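Local atomic coordinates of DNA photolyase (Agrobacterium tumefaciens, PDB entry 4U63), a protein that probably repairs cyclobutane pyrimidine dimers in DNA with light, using a flavin (FAD) cofactor and a methenyltetrahydrofolate antenna chromophore. Residues A216-D221 with L354-T359; K335-G340 with A349-L354; P345-G350 with M366-F371; R438-L443 with K471-P476. One frame throughout, in Å; residues are numbered along the deposited sequence.

Interaction 1 of 4, residues A216-D221 with L354-T359. With MHF (5,10-methenyl-6,7,8-trihydrofolic acid), chain B.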
# COMPACT_ATOMS: atom_id res chain seq x y z
N ALA A 216 14.07 -11.64 0.55
CA ALA A 216 12.64 -11.81 0.34
C ALA A 216 12.25 -13.27 0.28
O ALA A 216 11.17 -13.60 -0.20
CB ALA A 216 12.23 -11.11 -0.95
N LYS A 217 13.11 -14.17 0.77
CA LYS A 217 12.86 -15.60 0.62
C LYS A 217 11.56 -16.07 1.28
O LYS A 217 10.99 -17.07 0.83
CB LYS A 217 14.03 -16.44 1.13
CG LYS A 217 14.34 -16.32 2.60
CD LYS A 217 15.58 -17.13 2.94
CE LYS A 217 16.05 -16.87 4.36
NZ LYS A 217 15.06 -17.33 5.37
N ASP A 218 11.10 -15.37 2.32
CA ASP A 218 9.83 -15.74 2.97
C ASP A 218 8.62 -14.96 2.47
O ASP A 218 7.49 -15.23 2.88
CB ASP A 218 9.95 -15.64 4.50
CG ASP A 218 10.87 -16.70 5.08
OD1 ASP A 218 11.26 -17.65 4.36
OD2 ASP A 218 11.20 -16.59 6.28
N PHE A 219 8.83 -14.00 1.57
CA PHE A 219 7.71 -13.24 0.98
C PHE A 219 6.73 -14.18 0.28
O PHE A 219 5.53 -14.01 0.40
CB PHE A 219 8.21 -12.20 -0.02
CG PHE A 219 8.75 -10.94 0.60
CD1 PHE A 219 9.28 -10.91 1.90
CD2 PHE A 219 8.76 -9.77 -0.15
CE1 PHE A 219 9.78 -9.73 2.42
CE2 PHE A 219 9.27 -8.59 0.37
CZ PHE A 219 9.77 -8.57 1.66
N SER A 220 7.26 -15.19 -0.43
CA SER A 220 6.42 -16.12 -1.17
C SER A 220 5.55 -17.01 -0.27
O SER A 220 4.60 -17.62 -0.75
CB SER A 220 7.25 -17.00 -2.11
OG SER A 220 8.21 -17.75 -1.39
N ASP A 221 5.88 -17.10 1.03
CA ASP A 221 5.05 -17.83 2.00
C ASP A 221 3.71 -17.14 2.19
O ASP A 221 2.71 -17.79 2.52
CB ASP A 221 5.76 -17.95 3.36
CG ASP A 221 7.01 -18.81 3.31
OD1 ASP A 221 7.15 -19.63 2.38
OD2 ASP A 221 7.84 -18.68 4.23
N LEU A 354 7.64 -7.18 9.57
CA LEU A 354 7.86 -6.33 8.41
C LEU A 354 9.10 -6.77 7.63
O LEU A 354 9.05 -6.94 6.40
CB LEU A 354 8.00 -4.88 8.87
CG LEU A 354 8.34 -3.80 7.85
CD1 LEU A 354 7.33 -3.77 6.71
CD2 LEU A 354 8.40 -2.45 8.55
N TRP A 355 10.20 -6.97 8.33
CA TRP A 355 11.44 -7.40 7.69
C TRP A 355 11.29 -8.75 6.99
O TRP A 355 11.79 -8.94 5.87
CB TRP A 355 12.58 -7.47 8.70
CG TRP A 355 13.93 -7.57 8.10
CD1 TRP A 355 14.79 -8.62 8.19
CD2 TRP A 355 14.59 -6.56 7.33
NE1 TRP A 355 15.94 -8.34 7.51
CE2 TRP A 355 15.85 -7.08 6.98
CE3 TRP A 355 14.24 -5.27 6.90
CZ2 TRP A 355 16.77 -6.35 6.21
CZ3 TRP A 355 15.16 -4.55 6.14
CH2 TRP A 355 16.41 -5.09 5.81
N GLN A 356 10.58 -9.68 7.62
CA GLN A 356 10.45 -11.05 7.10
C GLN A 356 9.44 -11.20 5.97
O GLN A 356 9.71 -11.91 5.01
CB GLN A 356 10.06 -12.02 8.22
CG GLN A 356 10.14 -13.48 7.81
CD GLN A 356 9.68 -14.44 8.90
OE1 GLN A 356 9.29 -14.03 9.99
NE2 GLN A 356 9.74 -15.73 8.59
N HIS A 357 8.28 -10.55 6.11
CA HIS A 357 7.15 -10.76 5.19
C HIS A 357 6.73 -9.55 4.35
O HIS A 357 5.83 -9.66 3.51
CB HIS A 357 5.95 -11.25 6.00
CG HIS A 357 6.13 -12.61 6.60
ND1 HIS A 357 5.63 -12.95 7.83
CD2 HIS A 357 6.77 -13.71 6.14
CE1 HIS A 357 5.93 -14.20 8.10
NE2 HIS A 357 6.63 -14.68 7.09
N GLY A 358 7.36 -8.40 4.56
CA GLY A 358 7.03 -7.22 3.78
C GLY A 358 5.71 -6.59 4.14
O GLY A 358 5.16 -5.83 3.35
N THR A 359 5.20 -6.89 5.33
CA THR A 359 3.94 -6.32 5.79
C THR A 359 3.90 -6.33 7.31
O THR A 359 4.73 -6.95 7.95
CB THR A 359 2.73 -7.07 5.21
OG1 THR A 359 1.54 -6.30 5.42
CG2 THR A 359 2.57 -8.46 5.82
N1 MHF B . 12.01 -5.06 2.86
C2 MHF B . 11.67 -6.07 3.66
NA2 MHF B . 10.37 -6.21 3.98
N3 MHF B . 12.59 -6.97 4.14
C4 MHF B . 13.89 -6.85 3.83
O4 MHF B . 14.74 -7.65 4.27
C4A MHF B . 14.30 -5.75 2.96
N5 MHF B . 15.60 -5.46 2.59
C6 MHF B . 16.00 -4.14 2.11
C7 MHF B . 14.95 -3.73 1.07
N8 MHF B . 13.60 -3.81 1.65
C8A MHF B . 13.26 -4.82 2.49
C9 MHF B . 17.44 -4.34 1.61
N10 MHF B . 17.70 -5.78 1.78
C11 MHF B . 16.75 -6.28 2.76
C12 MHF B . 21.65 -7.27 2.21
C13 MHF B . 20.70 -7.54 3.21
C14 MHF B . 19.41 -7.07 3.11
C15 MHF B . 19.02 -6.28 2.00
C16 MHF B . 19.95 -6.03 0.99
C17 MHF B . 21.25 -6.51 1.10
C MHF B . 23.06 -7.79 2.29
O MHF B . 23.75 -7.67 1.29
N MHF B . 23.48 -8.43 3.39
CA MHF B . 24.76 -9.12 3.50
CB MHF B . 25.69 -8.45 4.51
CG MHF B . 25.52 -6.94 4.60
CD MHF B . 24.33 -6.48 5.42
OE1 MHF B . 23.68 -7.30 6.10
OE2 MHF B . 24.03 -5.27 5.39
CT MHF B . 24.51 -10.55 3.92
O1 MHF B . 24.73 -11.46 3.08
O2 MHF B . 24.09 -10.80 5.07
O HOH W 1 11.90 -12.95 3.67
O HOH W 2 7.21 -17.39 6.57
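Asp-218 takes an N-H of the Gln-356 amide on OD2 (NE2 to OD2 2.9 Å, 162° at the hydrogen). The bond comes to the anti side of the carboxylate, tilted out of its plane, and the acceptor lies close to the amide plane, the two flat groups being turned 51° apart. Gln-356 spans the gap because CG stands anti to its backbone N (chi1 -170°) and the chain runs extended from there. Beside it the Phe-219 ring lies with its rim against the end of helix 345-357: CD1 is 3.3 Å from Gln-356 O, near the ring plane, while His-357 O sits over one face and Ala-216 CB over the other. Two waters bridge the polar margin, one between Asp-218 N and Gln-356 O, the other between Asp-221 OD2 and His-357 NE2. Farther along, Phe-219 CZ approaches MHF NA2 to 3.4 Å, and that amino group is hydrogen-bonded to Leu-354 O (2.9 Å). MHF O4 lies over the indole face of Trp-355, so this contact forms one wall of the antenna chromophore pocket. Gly-358, the first residue beyond the helix and with positive phi, lies against the ring. Trp-72 of helix 68-87 meets Phe-219 edge-to-face, and Leu-354 packs on helix 380-390.

Interaction 2 of 4, residues K335-G340 with A349-L354. With MHF (5,10-methenyl-6,7,8-trihydrofolic acid), chain B.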
# COMPACT_ATOMS: atom_id res chain seq x y z
N LYS A 335 17.98 3.02 14.30
CA LYS A 335 18.43 1.71 13.82
C LYS A 335 17.88 0.57 14.67
O LYS A 335 17.43 -0.45 14.13
CB LYS A 335 19.97 1.65 13.74
CG LYS A 335 20.54 2.38 12.54
CD LYS A 335 22.05 2.22 12.49
CE LYS A 335 22.68 3.19 11.50
NZ LYS A 335 24.17 3.11 11.57
N ALA A 336 17.88 0.73 16.00
CA ALA A 336 17.32 -0.29 16.89
C ALA A 336 15.85 -0.53 16.55
O ALA A 336 15.39 -1.67 16.51
CB ALA A 336 17.48 0.09 18.34
N TRP A 337 15.12 0.55 16.29
CA TRP A 337 13.73 0.45 15.87
C TRP A 337 13.58 -0.35 14.56
O TRP A 337 12.80 -1.31 14.50
CB TRP A 337 13.13 1.87 15.76
CG TRP A 337 11.69 1.94 15.31
CD1 TRP A 337 10.58 1.75 16.08
CD2 TRP A 337 11.22 2.22 13.99
NE1 TRP A 337 9.45 1.88 15.32
CE2 TRP A 337 9.81 2.18 14.03
CE3 TRP A 337 11.85 2.51 12.77
CZ2 TRP A 337 9.02 2.41 12.90
CZ3 TRP A 337 11.07 2.73 11.64
CH2 TRP A 337 9.66 2.68 11.72
N THR A 338 14.35 0.02 13.53
CA THR A 338 14.24 -0.67 12.22
C THR A 338 14.54 -2.17 12.32
O THR A 338 13.99 -2.95 11.58
CB THR A 338 15.17 -0.06 11.13
OG1 THR A 338 16.56 -0.22 11.50
CG2 THR A 338 14.84 1.41 10.87
N ARG A 339 15.42 -2.53 13.25
CA ARG A 339 15.82 -3.93 13.46
C ARG A 339 14.94 -4.72 14.42
O ARG A 339 15.16 -5.93 14.61
CB ARG A 339 17.24 -3.95 14.00
CG ARG A 339 18.27 -3.41 13.03
CD ARG A 339 19.55 -3.06 13.75
NE ARG A 339 20.57 -2.58 12.82
CZ ARG A 339 21.70 -1.98 13.17
NH1 ARG A 339 21.99 -1.75 14.45
NH2 ARG A 339 22.55 -1.59 12.22
N GLY A 340 13.96 -4.07 15.03
CA GLY A 340 13.17 -4.70 16.06
C GLY A 340 14.02 -5.11 17.25
O GLY A 340 13.92 -6.25 17.73
N ALA A 349 8.29 -7.45 17.57
CA ALA A 349 7.54 -8.39 16.74
C ALA A 349 7.08 -7.75 15.43
O ALA A 349 7.27 -8.32 14.36
CB ALA A 349 6.36 -8.94 17.53
N GLY A 350 6.50 -6.54 15.51
CA GLY A 350 6.06 -5.83 14.32
C GLY A 350 7.17 -5.54 13.33
O GLY A 350 7.04 -5.81 12.13
N MET A 351 8.28 -5.01 13.84
CA MET A 351 9.39 -4.64 12.96
C MET A 351 10.02 -5.88 12.31
O MET A 351 10.46 -5.83 11.16
CB MET A 351 10.43 -3.79 13.70
CG MET A 351 9.85 -2.51 14.30
SD MET A 351 8.94 -1.48 13.15
CE MET A 351 10.26 -0.94 12.07
N ARG A 352 10.04 -6.99 13.05
CA ARG A 352 10.56 -8.25 12.51
C ARG A 352 9.60 -8.89 11.51
O ARG A 352 10.04 -9.44 10.50
CB ARG A 352 10.90 -9.21 13.64
CG ARG A 352 12.04 -8.69 14.48
CD ARG A 352 12.33 -9.62 15.63
NE ARG A 352 13.14 -9.00 16.67
CZ ARG A 352 13.78 -9.65 17.62
NH1 ARG A 352 13.75 -10.99 17.68
NH2 ARG A 352 14.49 -8.98 18.54
N GLN A 353 8.30 -8.81 11.78
CA GLN A 353 7.30 -9.23 10.81
C GLN A 353 7.49 -8.50 9.49
O GLN A 353 7.49 -9.11 8.42
CB GLN A 353 5.88 -8.98 11.33
CG GLN A 353 4.81 -9.34 10.31
CD GLN A 353 3.39 -9.06 10.76
OE1 GLN A 353 3.11 -8.11 11.50
NE2 GLN A 353 2.48 -9.90 10.30
N LEU A 354 7.64 -7.18 9.57
CA LEU A 354 7.86 -6.33 8.41
C LEU A 354 9.10 -6.77 7.63
O LEU A 354 9.05 -6.94 6.40
CB LEU A 354 8.00 -4.88 8.87
CG LEU A 354 8.34 -3.80 7.85
CD1 LEU A 354 7.33 -3.77 6.71
CD2 LEU A 354 8.40 -2.45 8.55
N1 MHF B . 12.01 -5.06 2.86
C2 MHF B . 11.67 -6.07 3.66
NA2 MHF B . 10.37 -6.21 3.98
N3 MHF B . 12.59 -6.97 4.14
C4 MHF B . 13.89 -6.85 3.83
O4 MHF B . 14.74 -7.65 4.27
C4A MHF B . 14.30 -5.75 2.96
N5 MHF B . 15.60 -5.46 2.59
C6 MHF B . 16.00 -4.14 2.11
C7 MHF B . 14.95 -3.73 1.07
N8 MHF B . 13.60 -3.81 1.65
C8A MHF B . 13.26 -4.82 2.49
C9 MHF B . 17.44 -4.34 1.61
N10 MHF B . 17.70 -5.78 1.78
C11 MHF B . 16.75 -6.28 2.76
C12 MHF B . 21.65 -7.27 2.21
C13 MHF B . 20.70 -7.54 3.21
C14 MHF B . 19.41 -7.07 3.11
C15 MHF B . 19.02 -6.28 2.00
C16 MHF B . 19.95 -6.03 0.99
C17 MHF B . 21.25 -6.51 1.10
C MHF B . 23.06 -7.79 2.29
O MHF B . 23.75 -7.67 1.29
N MHF B . 23.48 -8.43 3.39
CA MHF B . 24.76 -9.12 3.50
CB MHF B . 25.69 -8.45 4.51
CG MHF B . 25.52 -6.94 4.60
CD MHF B . 24.33 -6.48 5.42
OE1 MHF B . 23.68 -7.30 6.10
OE2 MHF B . 24.03 -5.27 5.39
CT MHF B . 24.51 -10.55 3.92
O1 MHF B . 24.73 -11.46 3.08
O2 MHF B . 24.09 -10.80 5.07
O HOH W 3 11.72 -3.58 9.92
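Met-351 sets its terminal methyl over one face of the Trp-337 indole, the two side chains crossing at about a right angle. Met-351 CE stands 3.5 Å from the centroid of the Trp-337 six-membered ring and 4° off its normal, a CH-pi contact, while Met-351 SD lies 4.2 Å from the same centroid, which makes this a Met-aromatic pair. Bends at chi2 (-52°) and chi3 (-68°) fold the thioether back over the ring face. The tryptophan's own N-H points to Val-368 O of helix 362-375. Arg-352, one residue on, runs extended from CG to NE and meets Gly-340 O side-on: NH2 (2.9 Å) and NE (3.0 Å) both donate to that single oxygen, which lies at the guanidinium edge and in its plane. Gly-340, with positive phi, closes helix 331-338 in a Schellman motif, its CA 3.7 Å from Met-351 CB. A water joins Thr-338 O to Met-351 O. The contact thus ties the end of one helix to the flank of helix 345-357 within the FAD-binding domain. The remaining NH1 forms a salt bridge with Glu-442, so one guanidinium is fixed in rotation by a carbonyl and a carboxylate, and its positive charge is probably offset by that acid.

Interaction 3 of 4, residues P345-G350 with M366-F371. With FAD (flavin-adenine dinucleotide), chain C.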
# COMPACT_ATOMS: atom_id res chain seq x y z
N PRO A 345 8.67 -6.08 23.36
CA PRO A 345 8.35 -7.21 22.47
C PRO A 345 7.33 -6.96 21.36
O PRO A 345 7.54 -7.39 20.24
CB PRO A 345 7.86 -8.28 23.43
CG PRO A 345 8.67 -8.01 24.66
CD PRO A 345 8.70 -6.52 24.77
N ILE A 346 6.24 -6.26 21.65
CA ILE A 346 5.21 -6.04 20.62
C ILE A 346 5.76 -5.18 19.47
O ILE A 346 5.44 -5.43 18.31
CB ILE A 346 3.90 -5.46 21.22
CG1 ILE A 346 2.77 -5.43 20.18
CG2 ILE A 346 4.09 -4.06 21.79
CD1 ILE A 346 2.34 -6.79 19.71
N VAL A 347 6.59 -4.20 19.81
CA VAL A 347 7.22 -3.33 18.81
C VAL A 347 8.19 -4.17 17.98
O VAL A 347 8.16 -4.13 16.75
CB VAL A 347 7.96 -2.15 19.48
CG1 VAL A 347 8.78 -1.35 18.47
CG2 VAL A 347 6.97 -1.26 20.20
N ASP A 348 9.02 -4.93 18.67
CA ASP A 348 10.01 -5.78 18.00
C ASP A 348 9.37 -6.83 17.10
O ASP A 348 9.82 -7.04 15.97
CB ASP A 348 10.95 -6.39 19.03
CG ASP A 348 11.82 -5.34 19.70
OD1 ASP A 348 11.90 -4.20 19.18
OD2 ASP A 348 12.43 -5.63 20.74
N ALA A 349 8.29 -7.45 17.57
CA ALA A 349 7.54 -8.39 16.74
C ALA A 349 7.08 -7.75 15.43
O ALA A 349 7.27 -8.32 14.36
CB ALA A 349 6.36 -8.94 17.53
N GLY A 350 6.50 -6.54 15.51
CA GLY A 350 6.06 -5.83 14.32
C GLY A 350 7.17 -5.54 13.33
O GLY A 350 7.04 -5.81 12.13
N MET A 366 0.39 0.97 13.99
CA MET A 366 0.10 2.11 14.85
C MET A 366 1.03 2.12 16.08
O MET A 366 1.56 3.16 16.46
CB MET A 366 -1.36 2.10 15.30
CG MET A 366 -2.37 2.25 14.18
SD MET A 366 -4.07 2.04 14.78
CE MET A 366 -4.24 3.55 15.73
N ILE A 367 1.23 0.95 16.68
CA ILE A 367 2.08 0.83 17.86
C ILE A 367 3.54 1.17 17.55
O ILE A 367 4.17 1.92 18.31
CB ILE A 367 1.99 -0.57 18.50
CG1 ILE A 367 0.57 -0.79 19.07
CG2 ILE A 367 3.01 -0.74 19.62
CD1 ILE A 367 0.24 -2.24 19.38
N VAL A 368 4.09 0.64 16.45
CA VAL A 368 5.50 0.89 16.13
C VAL A 368 5.74 2.34 15.70
O VAL A 368 6.78 2.92 16.00
CB VAL A 368 6.09 -0.09 15.08
CG1 VAL A 368 5.91 -1.53 15.52
CG2 VAL A 368 5.55 0.14 13.68
N ALA A 369 4.76 2.91 15.01
CA ALA A 369 4.83 4.30 14.57
C ALA A 369 4.83 5.22 15.78
O ALA A 369 5.65 6.12 15.89
CB ALA A 369 3.68 4.63 13.62
N SER A 370 3.91 4.99 16.71
CA SER A 370 3.86 5.76 17.93
C SER A 370 5.15 5.60 18.75
O SER A 370 5.66 6.57 19.32
CB SER A 370 2.63 5.37 18.77
OG SER A 370 2.53 6.22 19.89
N PHE A 371 5.69 4.38 18.81
CA PHE A 371 6.93 4.18 19.54
C PHE A 371 8.07 5.04 18.98
O PHE A 371 8.83 5.65 19.74
CB PHE A 371 7.34 2.72 19.54
CG PHE A 371 8.45 2.43 20.50
CD1 PHE A 371 8.18 2.19 21.84
CD2 PHE A 371 9.78 2.42 20.08
CE1 PHE A 371 9.19 1.93 22.73
CE2 PHE A 371 10.80 2.15 20.97
CZ PHE A 371 10.51 1.91 22.30
PA FAD C . -7.80 -5.20 5.69
O1A FAD C . -8.11 -5.06 7.14
O2A FAD C . -8.17 -6.47 4.99
O5B FAD C . -8.42 -3.91 4.96
C5B FAD C . -8.80 -3.92 3.59
C4B FAD C . -8.14 -2.79 2.81
O4B FAD C . -8.51 -1.52 3.33
C3B FAD C . -6.63 -2.83 2.85
O3B FAD C . -6.09 -3.79 1.93
C2B FAD C . -6.28 -1.39 2.52
O2B FAD C . -6.31 -1.15 1.12
C1B FAD C . -7.40 -0.62 3.18
N9A FAD C . -7.06 -0.11 4.53
C8A FAD C . -7.28 -0.75 5.70
N7A FAD C . -6.89 0.01 6.75
C5A FAD C . -6.42 1.17 6.25
C6A FAD C . -5.85 2.39 6.83
N6A FAD C . -5.71 2.51 8.16
N1A FAD C . -5.47 3.36 5.97
C2A FAD C . -5.60 3.23 4.63
N3A FAD C . -6.12 2.13 4.04
C4A FAD C . -6.53 1.09 4.79
N1 FAD C . -1.85 0.79 3.99
C2 FAD C . -1.44 0.68 2.70
O2 FAD C . -2.23 0.16 1.89
N3 FAD C . -0.22 1.11 2.30
C4 FAD C . 0.67 1.68 3.16
O4 FAD C . 1.79 2.09 2.78
C4X FAD C . 0.28 1.83 4.58
N5 FAD C . 1.11 2.37 5.52
C5X FAD C . 0.69 2.50 6.82
C6 FAD C . 1.52 3.08 7.78
C7 FAD C . 1.11 3.21 9.11
C7M FAD C . 2.02 3.84 10.14
C8 FAD C . -0.23 2.72 9.52
C8M FAD C . -0.72 2.84 10.94
C9 FAD C . -1.04 2.15 8.58
C9A FAD C . -0.66 2.01 7.24
N10 FAD C . -1.51 1.41 6.27
C10 FAD C . -1.07 1.32 4.94
C1' FAD C . -2.88 0.97 6.59
C2' FAD C . -3.13 -0.45 7.03
O2' FAD C . -2.28 -0.76 8.15
C3' FAD C . -2.95 -1.44 5.90
O3' FAD C . -3.75 -1.08 4.78
C4' FAD C . -3.34 -2.84 6.39
O4' FAD C . -2.39 -3.27 7.36
C5' FAD C . -3.37 -3.80 5.22
O5' FAD C . -3.72 -5.13 5.63
P FAD C . -5.02 -5.81 4.97
O1P FAD C . -5.12 -7.20 5.49
O2P FAD C . -4.98 -5.68 3.47
O3P FAD C . -6.21 -4.90 5.55
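Val-347 sets CG1 anti to its backbone N (chi1 172°), which spreads its two methyls toward different partners on helix 362-375. CG1 meets CG1 of Val-368 at 4.1 Å, the two side chains crossing at a slant; CG2 lies against both the methyl CG2 of Ile-367 and the Phe-371 ring, 4.0 Å from the ring atom CG. In Ile-367 a chi1 of -66° turns CG2 anti to the backbone N, and this branch also touches CG2 of Ile-346 at 4.1 Å, while CD1, at the end of the other branch of Ile-367, nears Ile-346 CG1. The segments 345-350 and 366-371 cross steeply, at -110°, with axes 9.1 Å apart, an interface whose side-chain contacts are all apolar, inside the alpha-helical FAD-binding domain of the photolyase fold. The closest approach is that of Val-368 CG1 to Val-347 O, 3.7 Å, with Gly-350 CA on the next turn 4.5 Å from the same methyl. On other sides of helix 362-375 the dimethylbenzene end of the flavin is bordered by Met-366 CG, 3.7 Å from FAD C8M, and by Ala-369 CB, 3.9 Å from FAD C7M. Pro-422 of helix 422-429 packs on Ile-346, Val-347 and Phe-371, and the Phe-371 ring stacks with that of His-375.

Interaction 4 of 4, residues R438-L443 with K471-P476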
# COMPACT_ATOMS: atom_id res chain seq x y z
N ARG A 438 5.64 -15.63 17.85
CA ARG A 438 5.82 -15.93 16.43
C ARG A 438 7.03 -15.20 15.86
O ARG A 438 7.83 -15.79 15.14
CB ARG A 438 4.57 -15.54 15.65
CG ARG A 438 4.62 -15.81 14.15
CD ARG A 438 3.24 -15.62 13.55
NE ARG A 438 2.30 -16.59 14.11
CZ ARG A 438 1.00 -16.38 14.34
NH1 ARG A 438 0.42 -15.21 14.08
NH2 ARG A 438 0.27 -17.37 14.87
N PHE A 439 7.15 -13.92 16.19
CA PHE A 439 8.22 -13.07 15.62
C PHE A 439 9.39 -12.77 16.54
O PHE A 439 10.41 -12.27 16.07
CB PHE A 439 7.59 -11.80 15.08
CG PHE A 439 6.66 -12.06 13.93
CD1 PHE A 439 7.16 -12.42 12.70
CD2 PHE A 439 5.28 -11.97 14.10
CE1 PHE A 439 6.32 -12.68 11.64
CE2 PHE A 439 4.43 -12.23 13.04
CZ PHE A 439 4.94 -12.58 11.80
N VAL A 440 9.26 -13.07 17.83
CA VAL A 440 10.35 -12.96 18.79
C VAL A 440 10.43 -14.33 19.49
O VAL A 440 10.12 -14.45 20.69
CB VAL A 440 10.12 -11.80 19.79
CG1 VAL A 440 11.41 -11.48 20.54
CG2 VAL A 440 9.61 -10.54 19.08
N PRO A 441 10.83 -15.39 18.74
CA PRO A 441 10.82 -16.76 19.26
C PRO A 441 11.76 -17.01 20.43
O PRO A 441 11.55 -17.95 21.18
CB PRO A 441 11.25 -17.59 18.04
CG PRO A 441 12.08 -16.66 17.23
CD PRO A 441 11.37 -15.35 17.36
N GLU A 442 12.77 -16.17 20.61
CA GLU A 442 13.62 -16.26 21.80
C GLU A 442 12.86 -16.03 23.13
O GLU A 442 13.35 -16.40 24.18
CB GLU A 442 14.80 -15.29 21.72
CG GLU A 442 14.42 -13.82 21.61
CD GLU A 442 14.35 -13.34 20.18
OE1 GLU A 442 13.67 -14.00 19.37
OE2 GLU A 442 14.97 -12.30 19.88
N LEU A 443 11.68 -15.41 23.06
CA LEU A 443 10.80 -15.27 24.22
C LEU A 443 9.72 -16.38 24.35
O LEU A 443 8.89 -16.30 25.25
CB LEU A 443 10.14 -13.88 24.19
CG LEU A 443 11.12 -12.70 24.16
CD1 LEU A 443 10.37 -11.38 24.11
CD2 LEU A 443 12.06 -12.73 25.36
N LYS A 471 21.51 -10.29 25.93
CA LYS A 471 22.17 -11.28 25.07
C LYS A 471 21.14 -11.92 24.15
O LYS A 471 21.15 -11.71 22.94
CB LYS A 471 22.84 -12.38 25.92
N THR A 472 20.23 -12.68 24.76
CA THR A 472 19.12 -13.33 24.08
C THR A 472 18.11 -12.34 23.50
O THR A 472 17.59 -12.53 22.40
CB THR A 472 18.37 -14.21 25.11
OG1 THR A 472 19.31 -15.08 25.74
CG2 THR A 472 17.26 -15.02 24.48
N TYR A 473 17.83 -11.31 24.29
CA TYR A 473 16.86 -10.28 23.94
C TYR A 473 17.27 -8.97 24.64
O TYR A 473 17.72 -9.02 25.79
CB TYR A 473 15.44 -10.73 24.34
CG TYR A 473 14.37 -9.75 23.92
CD1 TYR A 473 14.00 -9.64 22.59
CD2 TYR A 473 13.74 -8.93 24.86
CE1 TYR A 473 13.02 -8.74 22.19
CE2 TYR A 473 12.75 -8.02 24.47
CZ TYR A 473 12.40 -7.93 23.14
OH TYR A 473 11.45 -7.05 22.72
N PRO A 474 17.15 -7.81 23.97
CA PRO A 474 17.67 -6.59 24.61
C PRO A 474 16.80 -6.04 25.73
O PRO A 474 15.61 -6.33 25.78
CB PRO A 474 17.75 -5.59 23.45
CG PRO A 474 16.76 -6.07 22.45
CD PRO A 474 16.69 -7.56 22.59
N LEU A 475 17.41 -5.27 26.63
CA LEU A 475 16.67 -4.49 27.62
C LEU A 475 15.99 -3.35 26.90
O LEU A 475 16.41 -2.99 25.79
CB LEU A 475 17.60 -3.92 28.69
CG LEU A 475 18.18 -4.89 29.70
CD1 LEU A 475 19.28 -4.22 30.50
CD2 LEU A 475 17.09 -5.40 30.63
N PRO A 476 14.94 -2.77 27.51
CA PRO A 476 14.28 -1.63 26.87
C PRO A 476 15.27 -0.54 26.56
O PRO A 476 16.07 -0.17 27.42
CB PRO A 476 13.27 -1.16 27.92
CG PRO A 476 12.99 -2.37 28.71
CD PRO A 476 14.30 -3.09 28.80
O HOH W 4 16.78 -10.42 20.08
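Tyr-473, on the irregular chain between helices 459-465 and 480-495, lays its ring across the turn that follows helix 434-439, where residues 441-443 form a short 3-10 segment of the FAD-binding domain. The apolar part is close-fitting. Leu-443 CD1 stands over the middle of one ring face, 4.0 Å from the centroid and 5° off the normal, a CH-pi contact, while Pro-474 CD touches the opposite face. Val-440 CG1 comes in obliquely at 3.6 Å from Tyr-473 CE1. The hydroxyl end of the tyrosine reaches helix 345-357, where its bond to Asp-348 is weak. Toward the partly exposed side the contact turns polar and takes in water: the aliphatic part of Glu-442 touches Thr-472, with CB 3.7 Å from its CG2. Glu-442 places CG between its backbone N and carbonyl carbon (chi1 61°) and bends again at chi2, which brings the carboxylate to the ring edge, OE2 3.9 Å from Tyr-473 CD1 and the two planes 78° apart. The main partner of the Glu-442 carboxylate is Arg-352, in a salt bridge, and Thr-472 OG1 is bonded to Glu-468 N. One water spans the two segments, donating to Glu-442 OE2 at 2.6 Å and to Thr-472 O at 3.2 Å.

Helix 345-357 supplies a segment to interactions 1, 2 and 3, from its first turn in interaction 3 to its C-terminal end in interaction 1. Interactions 2 and 3, with centres about 8 Å apart, share Ala-349 and Gly-350 and are buried; the chemistry passes from purely apolar side chains in 3 to a mixture of sulfur, ring and guanidinium in 2. Interaction 1 is only partly buried, with waters at its margin and the antenna pocket alongside, whereas interaction 3 backs onto the flavin. Interaction 4, farthest from the chain centre yet still buried, packs directly on the same helix from outside: its Glu-442 pairs with Arg-352 of interaction 2, and its Phe-439 packs on Gln-356 of interaction 1.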